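Local atomic coordinates of guanylate kinase (Coxiella burnetii, PDB entry 3TR0), a protein that catalyses the ATP-dependent phosphorylation of GMP to GDP, and so probably serves in the recycling of GMP and, indirectly, of cGMP. Residues K35-P47 against G52-M66. Sequence-based numbering, arbitrary orientation.
Sequences KISISHTTRPKRP and GVDYFFIDETRFQAM. With 5GP (guanosine-5'-monophosphate), chain D; SO4 (sulfate ion), chain C.
Arg43 and Tyr55 meet at the phosphate of bound GMP: Arg43 NH2 (2.9 Å) and Tyr55 OH (2.8 Å) donate to O1P, while Arg43 NE reaches O2P. Bends at chi2 and chi3 turn the guanidinium of Arg43 to the phosphate, nearly perpendicular to the Tyr55 ring, with NH1 salt-bridged to Asp49. At the nucleotide's other end, Ser39 OG donates to the guanine O6 (2.6 Å).

Behind this surface the backbones pair as parallel strands. Phe56 N donates to Ser39 O (2.8 Å), Thr41 N to Phe56 O, and Ile58 N to Thr41 O, nearly straight (177°). On the sheet face of Thr41 and Phe57, Thr41 CG2 lies over the Tyr55 ring and the Phe57 ring is sandwiched between Lys45 CG and Tyr55 CB. On the face of His40 and Phe56, their rings form an offset stack (planes 26° apart), with Phe56 CB over one side of the His40 ring and selenomethionine Met66 SE over the other. Thr42 CG2 packs on Phe63 CB (3.5 Å).

Strands 40-41 and 56-57 form one edge of the four-stranded mixed GMP-binding sheet, 56-57 outermost within the chain and 40-41 antiparallel to 81-86; helix 60-69 packs through Phe63 against Phe72 and His82.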
loop_
_atom_site.group_PDB
_atom_site.type_symbol
_atom_site.label_atom_id
_atom_site.label_comp_id
_atom_site.label_asym_id
_atom_site.label_seq_id
_atom_site.Cartn_x
_atom_site.Cartn_y
_atom_site.Cartn_z
ATOM N N LYS A 35 -9.343 -1.434 -15.087
ATOM C CA LYS A 35 -10.044 -2.400 -15.925
ATOM C C LYS A 35 -9.345 -3.750 -15.929
ATOM O O LYS A 35 -8.132 -3.836 -15.729
ATOM C CB LYS A 35 -10.182 -1.859 -17.349
ATOM C CG LYS A 35 -10.776 -0.457 -17.396
ATOM C CD LYS A 35 -12.002 -0.377 -18.286
ATOM C CE LYS A 35 -11.625 -0.082 -19.727
ATOM N NZ LYS A 35 -12.824 0.230 -20.555
ATOM N N ILE A 36 -10.121 -4.804 -16.156
ATOM C CA ILE A 36 -9.588 -6.155 -16.184
ATOM C C ILE A 36 -9.214 -6.568 -17.596
ATOM O O ILE A 36 -10.031 -6.485 -18.513
ATOM C CB ILE A 36 -10.613 -7.178 -15.651
ATOM C CG1 ILE A 36 -11.098 -6.782 -14.256
ATOM C CG2 ILE A 36 -10.005 -8.566 -15.629
ATOM C CD1 ILE A 36 -12.285 -7.598 -13.775
ATOM N N SER A 37 -7.977 -7.015 -17.774
ATOM C CA SER A 37 -7.566 -7.573 -19.057
ATOM C C SER A 37 -8.289 -8.888 -19.312
ATOM O O SER A 37 -8.241 -9.800 -18.485
ATOM C CB SER A 37 -6.054 -7.792 -19.093
ATOM O OG SER A 37 -5.659 -8.451 -20.282
ATOM N N ILE A 38 -8.967 -8.976 -20.454
ATOM C CA ILE A 38 -9.598 -10.225 -20.867
ATOM C C ILE A 38 -8.599 -11.028 -21.684
ATOM O O ILE A 38 -8.157 -10.593 -22.753
ATOM C CB ILE A 38 -10.867 -9.976 -21.702
ATOM C CG1 ILE A 38 -11.894 -9.195 -20.878
ATOM C CG2 ILE A 38 -11.449 -11.293 -22.187
ATOM C CD1 ILE A 38 -12.118 -9.767 -19.493
ATOM N N SER A 39 -8.234 -12.195 -21.166
ATOM C CA SER A 39 -7.200 -13.028 -21.771
ATOM C C SER A 39 -7.687 -13.820 -22.975
ATOM O O SER A 39 -8.883 -14.059 -23.140
ATOM C CB SER A 39 -6.641 -14.011 -20.735
ATOM O OG SER A 39 -6.039 -13.316 -19.649
ATOM N N HIS A 40 -6.737 -14.225 -23.811
ATOM C CA HIS A 40 -6.984 -15.223 -24.842
ATOM C C HIS A 40 -6.623 -16.587 -24.267
ATOM O O HIS A 40 -5.683 -16.705 -23.480
ATOM C CB HIS A 40 -6.138 -14.933 -26.083
ATOM C CG HIS A 40 -6.629 -13.780 -26.903
ATOM N ND1 HIS A 40 -6.395 -12.464 -26.558
ATOM C CD2 HIS A 40 -7.327 -13.742 -28.064
ATOM C CE1 HIS A 40 -6.935 -11.670 -27.464
ATOM N NE2 HIS A 40 -7.506 -12.420 -28.391
ATOM N N THR A 41 -7.373 -17.616 -24.649
ATOM C CA THR A 41 -7.111 -18.967 -24.171
ATOM C C THR A 41 -7.539 -20.023 -25.186
ATOM O O THR A 41 -8.479 -19.820 -25.950
ATOM C CB THR A 41 -7.832 -19.246 -22.839
ATOM O OG1 THR A 41 -7.425 -20.522 -22.330
ATOM C CG2 THR A 41 -9.337 -19.244 -23.035
ATOM N N THR A 42 -6.834 -21.150 -25.188
ATOM C CA THR A 42 -7.201 -22.284 -26.022
ATOM C C THR A 42 -8.040 -23.255 -25.207
ATOM O O THR A 42 -8.556 -24.241 -25.734
ATOM C CB THR A 42 -5.966 -23.025 -26.553
ATOM O OG1 THR A 42 -5.200 -23.525 -25.451
ATOM C CG2 THR A 42 -5.100 -22.096 -27.388
ATOM N N ARG A 43 -8.166 -22.976 -23.913
ATOM C CA ARG A 43 -8.993 -23.796 -23.041
ATOM C C ARG A 43 -10.411 -23.819 -23.601
ATOM O O ARG A 43 -10.980 -22.773 -23.903
ATOM C CB ARG A 43 -8.969 -23.243 -21.610
ATOM C CG ARG A 43 -9.529 -24.197 -20.563
ATOM C CD ARG A 43 -10.983 -23.892 -20.267
ATOM N NE ARG A 43 -11.120 -22.754 -19.367
ATOM C CZ ARG A 43 -12.197 -21.980 -19.300
ATOM N NH1 ARG A 43 -13.230 -22.212 -20.097
ATOM N NH2 ARG A 43 -12.236 -20.973 -18.441
ATOM N N PRO A 44 -10.986 -25.018 -23.759
ATOM C CA PRO A 44 -12.300 -25.098 -24.404
ATOM C C PRO A 44 -13.344 -24.229 -23.707
ATOM O O PRO A 44 -13.396 -24.181 -22.477
ATOM C CB PRO A 44 -12.663 -26.585 -24.284
ATOM C CG PRO A 44 -11.805 -27.105 -23.174
ATOM C CD PRO A 44 -10.533 -26.322 -23.251
ATOM N N LYS A 45 -14.158 -23.538 -24.496
ATOM C CA LYS A 45 -15.236 -22.722 -23.956
ATOM C C LYS A 45 -16.241 -23.613 -23.235
ATOM O O LYS A 45 -16.743 -24.577 -23.805
ATOM C CB LYS A 45 -15.920 -21.944 -25.081
ATOM C CG LYS A 45 -16.953 -20.938 -24.615
ATOM C CD LYS A 45 -17.488 -20.149 -25.798
ATOM C CE LYS A 45 -18.620 -19.228 -25.388
ATOM N NZ LYS A 45 -19.162 -18.496 -26.564
ATOM N N ARG A 46 -16.519 -23.293 -21.974
ATOM C CA ARG A 46 -17.412 -24.103 -21.152
ATOM C C ARG A 46 -18.832 -23.552 -21.182
ATOM O O ARG A 46 -19.039 -22.381 -21.492
ATOM C CB ARG A 46 -16.915 -24.140 -19.703
ATOM C CG ARG A 46 -15.479 -24.611 -19.532
ATOM C CD ARG A 46 -15.314 -26.070 -19.928
ATOM N NE ARG A 46 -13.942 -26.530 -19.735
ATOM C CZ ARG A 46 -13.500 -27.117 -18.627
ATOM N NH1 ARG A 46 -14.324 -27.321 -17.608
ATOM N NH2 ARG A 46 -12.235 -27.503 -18.538
ATOM N N PRO A 47 -19.822 -24.401 -20.863
ATOM C CA PRO A 47 -21.186 -23.895 -20.698
ATOM C C PRO A 47 -21.195 -22.794 -19.645
ATOM O O PRO A 47 -20.656 -22.982 -18.554
ATOM C CB PRO A 47 -21.950 -25.120 -20.191
ATOM C CG PRO A 47 -21.190 -26.279 -20.736
ATOM C CD PRO A 47 -19.749 -25.865 -20.715
ATOM N N GLY A 52 -15.510 -12.786 -24.969
ATOM C CA GLY A 52 -15.217 -11.390 -24.686
ATOM C C GLY A 52 -15.567 -10.968 -23.272
ATOM O O GLY A 52 -15.331 -9.824 -22.878
ATOM N N VAL A 53 -16.135 -11.889 -22.502
ATOM C CA VAL A 53 -16.486 -11.611 -21.114
ATOM C C VAL A 53 -15.584 -12.399 -20.168
ATOM O O VAL A 53 -14.928 -11.829 -19.298
ATOM C CB VAL A 53 -17.958 -11.959 -20.825
ATOM C CG1 VAL A 53 -18.276 -11.740 -19.353
ATOM C CG2 VAL A 53 -18.885 -11.132 -21.713
ATOM N N ASP A 54 -15.558 -13.715 -20.348
ATOM C CA ASP A 54 -14.689 -14.580 -19.566
ATOM C C ASP A 54 -13.311 -14.648 -20.214
ATOM O O ASP A 54 -12.286 -14.479 -19.554
ATOM C CB ASP A 54 -15.302 -15.975 -19.460
ATOM C CG ASP A 54 -16.649 -15.961 -18.765
ATOM O OD1 ASP A 54 -16.677 -16.093 -17.524
ATOM O OD2 ASP A 54 -17.677 -15.803 -19.455
ATOM N N TYR A 55 -13.302 -14.883 -21.520
ATOM C CA TYR A 55 -12.070 -14.938 -22.291
ATOM C C TYR A 55 -12.388 -14.619 -23.733
ATOM O O TYR A 55 -13.553 -14.577 -24.129
ATOM C CB TYR A 55 -11.474 -16.348 -22.270
ATOM C CG TYR A 55 -10.824 -16.776 -20.973
ATOM C CD1 TYR A 55 -9.505 -16.443 -20.691
ATOM C CD2 TYR A 55 -11.517 -17.546 -20.053
ATOM C CE1 TYR A 55 -8.901 -16.849 -19.508
ATOM C CE2 TYR A 55 -10.924 -17.956 -18.873
ATOM C CZ TYR A 55 -9.618 -17.603 -18.606
ATOM O OH TYR A 55 -9.030 -18.012 -17.432
ATOM N N PHE A 56 -11.339 -14.399 -24.515
ATOM C CA PHE A 56 -11.442 -14.502 -25.953
ATOM C C PHE A 56 -11.054 -15.933 -26.268
ATOM O O PHE A 56 -9.881 -16.298 -26.176
ATOM C CB PHE A 56 -10.485 -13.533 -26.643
ATOM C CG PHE A 56 -10.828 -12.087 -26.430
ATOM C CD1 PHE A 56 -11.906 -11.515 -27.088
ATOM C CD2 PHE A 56 -10.069 -11.297 -25.584
ATOM C CE1 PHE A 56 -12.224 -10.185 -26.898
ATOM C CE2 PHE A 56 -10.381 -9.968 -25.392
ATOM C CZ PHE A 56 -11.459 -9.410 -26.053
ATOM N N PHE A 57 -12.041 -16.753 -26.608
ATOM C CA PHE A 57 -11.782 -18.163 -26.842
ATOM C C PHE A 57 -11.329 -18.399 -28.276
ATOM O O PHE A 57 -12.033 -18.061 -29.225
ATOM C CB PHE A 57 -13.020 -18.996 -26.516
ATOM C CG PHE A 57 -13.470 -18.881 -25.085
ATOM C CD1 PHE A 57 -12.963 -19.729 -24.114
ATOM C CD2 PHE A 57 -14.404 -17.928 -24.712
ATOM C CE1 PHE A 57 -13.382 -19.631 -22.802
ATOM C CE2 PHE A 57 -14.827 -17.829 -23.399
ATOM C CZ PHE A 57 -14.317 -18.681 -22.446
ATOM N N ILE A 58 -10.139 -18.970 -28.422
ATOM C CA ILE A 58 -9.584 -19.250 -29.739
ATOM C C ILE A 58 -8.967 -20.642 -29.766
ATOM O O ILE A 58 -8.890 -21.308 -28.734
ATOM C CB ILE A 58 -8.520 -18.212 -30.126
ATOM C CG1 ILE A 58 -7.427 -18.140 -29.056
ATOM C CG2 ILE A 58 -9.160 -16.845 -30.305
ATOM C CD1 ILE A 58 -6.270 -17.236 -29.433
ATOM N N ASP A 59 -8.530 -21.082 -30.942
ATOM C CA ASP A 59 -7.890 -22.389 -31.057
ATOM C C ASP A 59 -6.367 -22.294 -30.995
ATOM O O ASP A 59 -5.803 -21.197 -31.002
ATOM C CB ASP A 59 -8.349 -23.130 -32.321
ATOM C CG ASP A 59 -8.152 -22.320 -33.592
ATOM O OD1 ASP A 59 -7.163 -21.565 -33.693
ATOM O OD2 ASP A 59 -8.994 -22.450 -34.506
ATOM N N GLU A 60 -5.712 -23.448 -30.916
ATOM C CA GLU A 60 -4.254 -23.517 -30.834
ATOM C C GLU A 60 -3.573 -22.822 -32.007
ATOM O O GLU A 60 -2.551 -22.160 -31.837
ATOM C CB GLU A 60 -3.787 -24.972 -30.778
ATOM C CG GLU A 60 -3.555 -25.510 -29.382
ATOM C CD GLU A 60 -2.800 -26.826 -29.393
ATOM O OE1 GLU A 60 -1.721 -26.898 -28.769
ATOM O OE2 GLU A 60 -3.285 -27.787 -30.028
ATOM N N THR A 61 -4.132 -22.996 -33.200
ATOM C CA THR A 61 -3.571 -22.391 -34.400
ATOM C C THR A 61 -3.527 -20.875 -34.259
ATOM O O THR A 61 -2.495 -20.246 -34.503
ATOM C CB THR A 61 -4.391 -22.759 -35.648
ATOM O OG1 THR A 61 -4.400 -24.184 -35.807
ATOM C CG2 THR A 61 -3.788 -22.116 -36.889
ATOM N N ARG A 62 -4.651 -20.294 -33.859
ATOM C CA ARG A 62 -4.724 -18.862 -33.587
ATOM C C ARG A 62 -3.764 -18.434 -32.477
ATOM O O ARG A 62 -3.060 -17.432 -32.607
ATOM C CB ARG A 62 -6.151 -18.465 -33.215
ATOM C CG ARG A 62 -6.928 -17.808 -34.335
ATOM C CD ARG A 62 -8.375 -17.587 -33.936
ATOM N NE ARG A 62 -9.104 -18.846 -33.806
ATOM C CZ ARG A 62 -10.391 -18.933 -33.485
ATOM N NH1 ARG A 62 -11.093 -17.831 -33.256
ATOM N NH2 ARG A 62 -10.974 -20.121 -33.392
ATOM N N PHE A 63 -3.740 -19.188 -31.383
ATOM C CA PHE A 63 -2.910 -18.822 -30.239
ATOM C C PHE A 63 -1.429 -18.892 -30.591
ATOM O O PHE A 63 -0.663 -17.980 -30.276
ATOM C CB PHE A 63 -3.206 -19.721 -29.037
ATOM C CG PHE A 63 -2.715 -19.164 -27.732
ATOM C CD1 PHE A 63 -1.368 -19.202 -27.409
ATOM C CD2 PHE A 63 -3.600 -18.598 -26.830
ATOM C CE1 PHE A 63 -0.914 -18.687 -26.212
ATOM C CE2 PHE A 63 -3.148 -18.078 -25.628
ATOM C CZ PHE A 63 -1.804 -18.125 -25.321
ATOM N N GLN A 64 -1.030 -19.976 -31.248
ATOM C CA GLN A 64 0.361 -20.149 -31.643
ATOM C C GLN A 64 0.784 -19.013 -32.565
ATOM O O GLN A 64 1.888 -18.480 -32.446
ATOM C CB GLN A 64 0.571 -21.503 -32.323
ATOM C CG GLN A 64 1.999 -21.747 -32.786
ATOM C CD GLN A 64 2.988 -21.781 -31.637
ATOM O OE1 GLN A 64 4.148 -21.397 -31.789
ATOM N NE2 GLN A 64 2.536 -22.248 -30.478
ATOM N N ALA A 65 -0.105 -18.647 -33.484
ATOM C CA ALA A 65 0.127 -17.506 -34.358
ATOM C C ALA A 65 0.473 -16.274 -33.525
ATOM O O ALA A 65 1.521 -15.661 -33.719
ATOM C CB ALA A 65 -1.094 -17.244 -35.221
HETATM N N MSE A 66 -0.408 -15.926 -32.590
HETATM C CA MSE A 66 -0.193 -14.763 -31.726
HETATM C C MSE A 66 1.151 -14.815 -31.002
HETATM O O MSE A 66 1.825 -13.794 -30.861
HETATM C CB MSE A 66 -1.335 -14.620 -30.713
HETATM C CG MSE A 66 -2.493 -13.759 -31.191
HETATM SE SE MSE A 66 -4.186 -14.173 -30.301
HETATM C CE MSE A 66 -5.294 -12.785 -31.105
HETATM P P 5GP D . -9.338 -21.264 -16.086
HETATM O O1P 5GP D . -10.365 -20.208 -16.412
HETATM O O2P 5GP D . -9.022 -22.296 -17.136
HETATM O O3P 5GP D . -9.741 -21.940 -14.796
HETATM O "O5'" 5GP D . -7.994 -20.561 -15.610
HETATM C "C5'" 5GP D . -6.790 -21.298 -15.480
HETATM C "C4'" 5GP D . -5.692 -20.449 -14.899
HETATM O "O4'" 5GP D . -4.913 -19.872 -15.967
HETATM C "C3'" 5GP D . -6.148 -19.242 -14.097
HETATM O "O3'" 5GP D . -6.518 -19.570 -12.769
HETATM C "C2'" 5GP D . -4.954 -18.298 -14.179
HETATM O "O2'" 5GP D . -4.003 -18.613 -13.173
HETATM C "C1'" 5GP D . -4.346 -18.658 -15.539
HETATM N N9 5GP D . -4.603 -17.631 -16.563
HETATM C C8 5GP D . -5.768 -17.180 -17.047
HETATM N N7 5GP D . -5.506 -16.246 -17.996
HETATM C C5 5GP D . -4.161 -16.124 -18.093
HETATM C C6 5GP D . -3.298 -15.351 -18.862
HETATM O O6 5GP D . -3.740 -14.527 -19.700
HETATM N N1 5GP D . -1.977 -15.493 -18.700
HETATM C C2 5GP D . -1.468 -16.359 -17.812
HETATM N N2 5GP D . -0.130 -16.492 -17.656
HETATM N N3 5GP D . -2.278 -17.118 -17.052
HETATM C C4 5GP D . -3.615 -17.011 -17.190
HETATM S S SO4 C . -21.655 -16.035 -26.105
HETATM O O1 SO4 C . -22.009 -14.675 -25.707
HETATM O O2 SO4 C . -21.733 -16.916 -24.943
HETATM O O3 SO4 C . -22.590 -16.501 -27.123
HETATM O O4 SO4 C . -20.299 -16.054 -26.645
HETATM O O HOH W 1 -9.653 -13.441 -19.117
HETATM O O HOH W 2 -10.597 -21.958 -26.502
#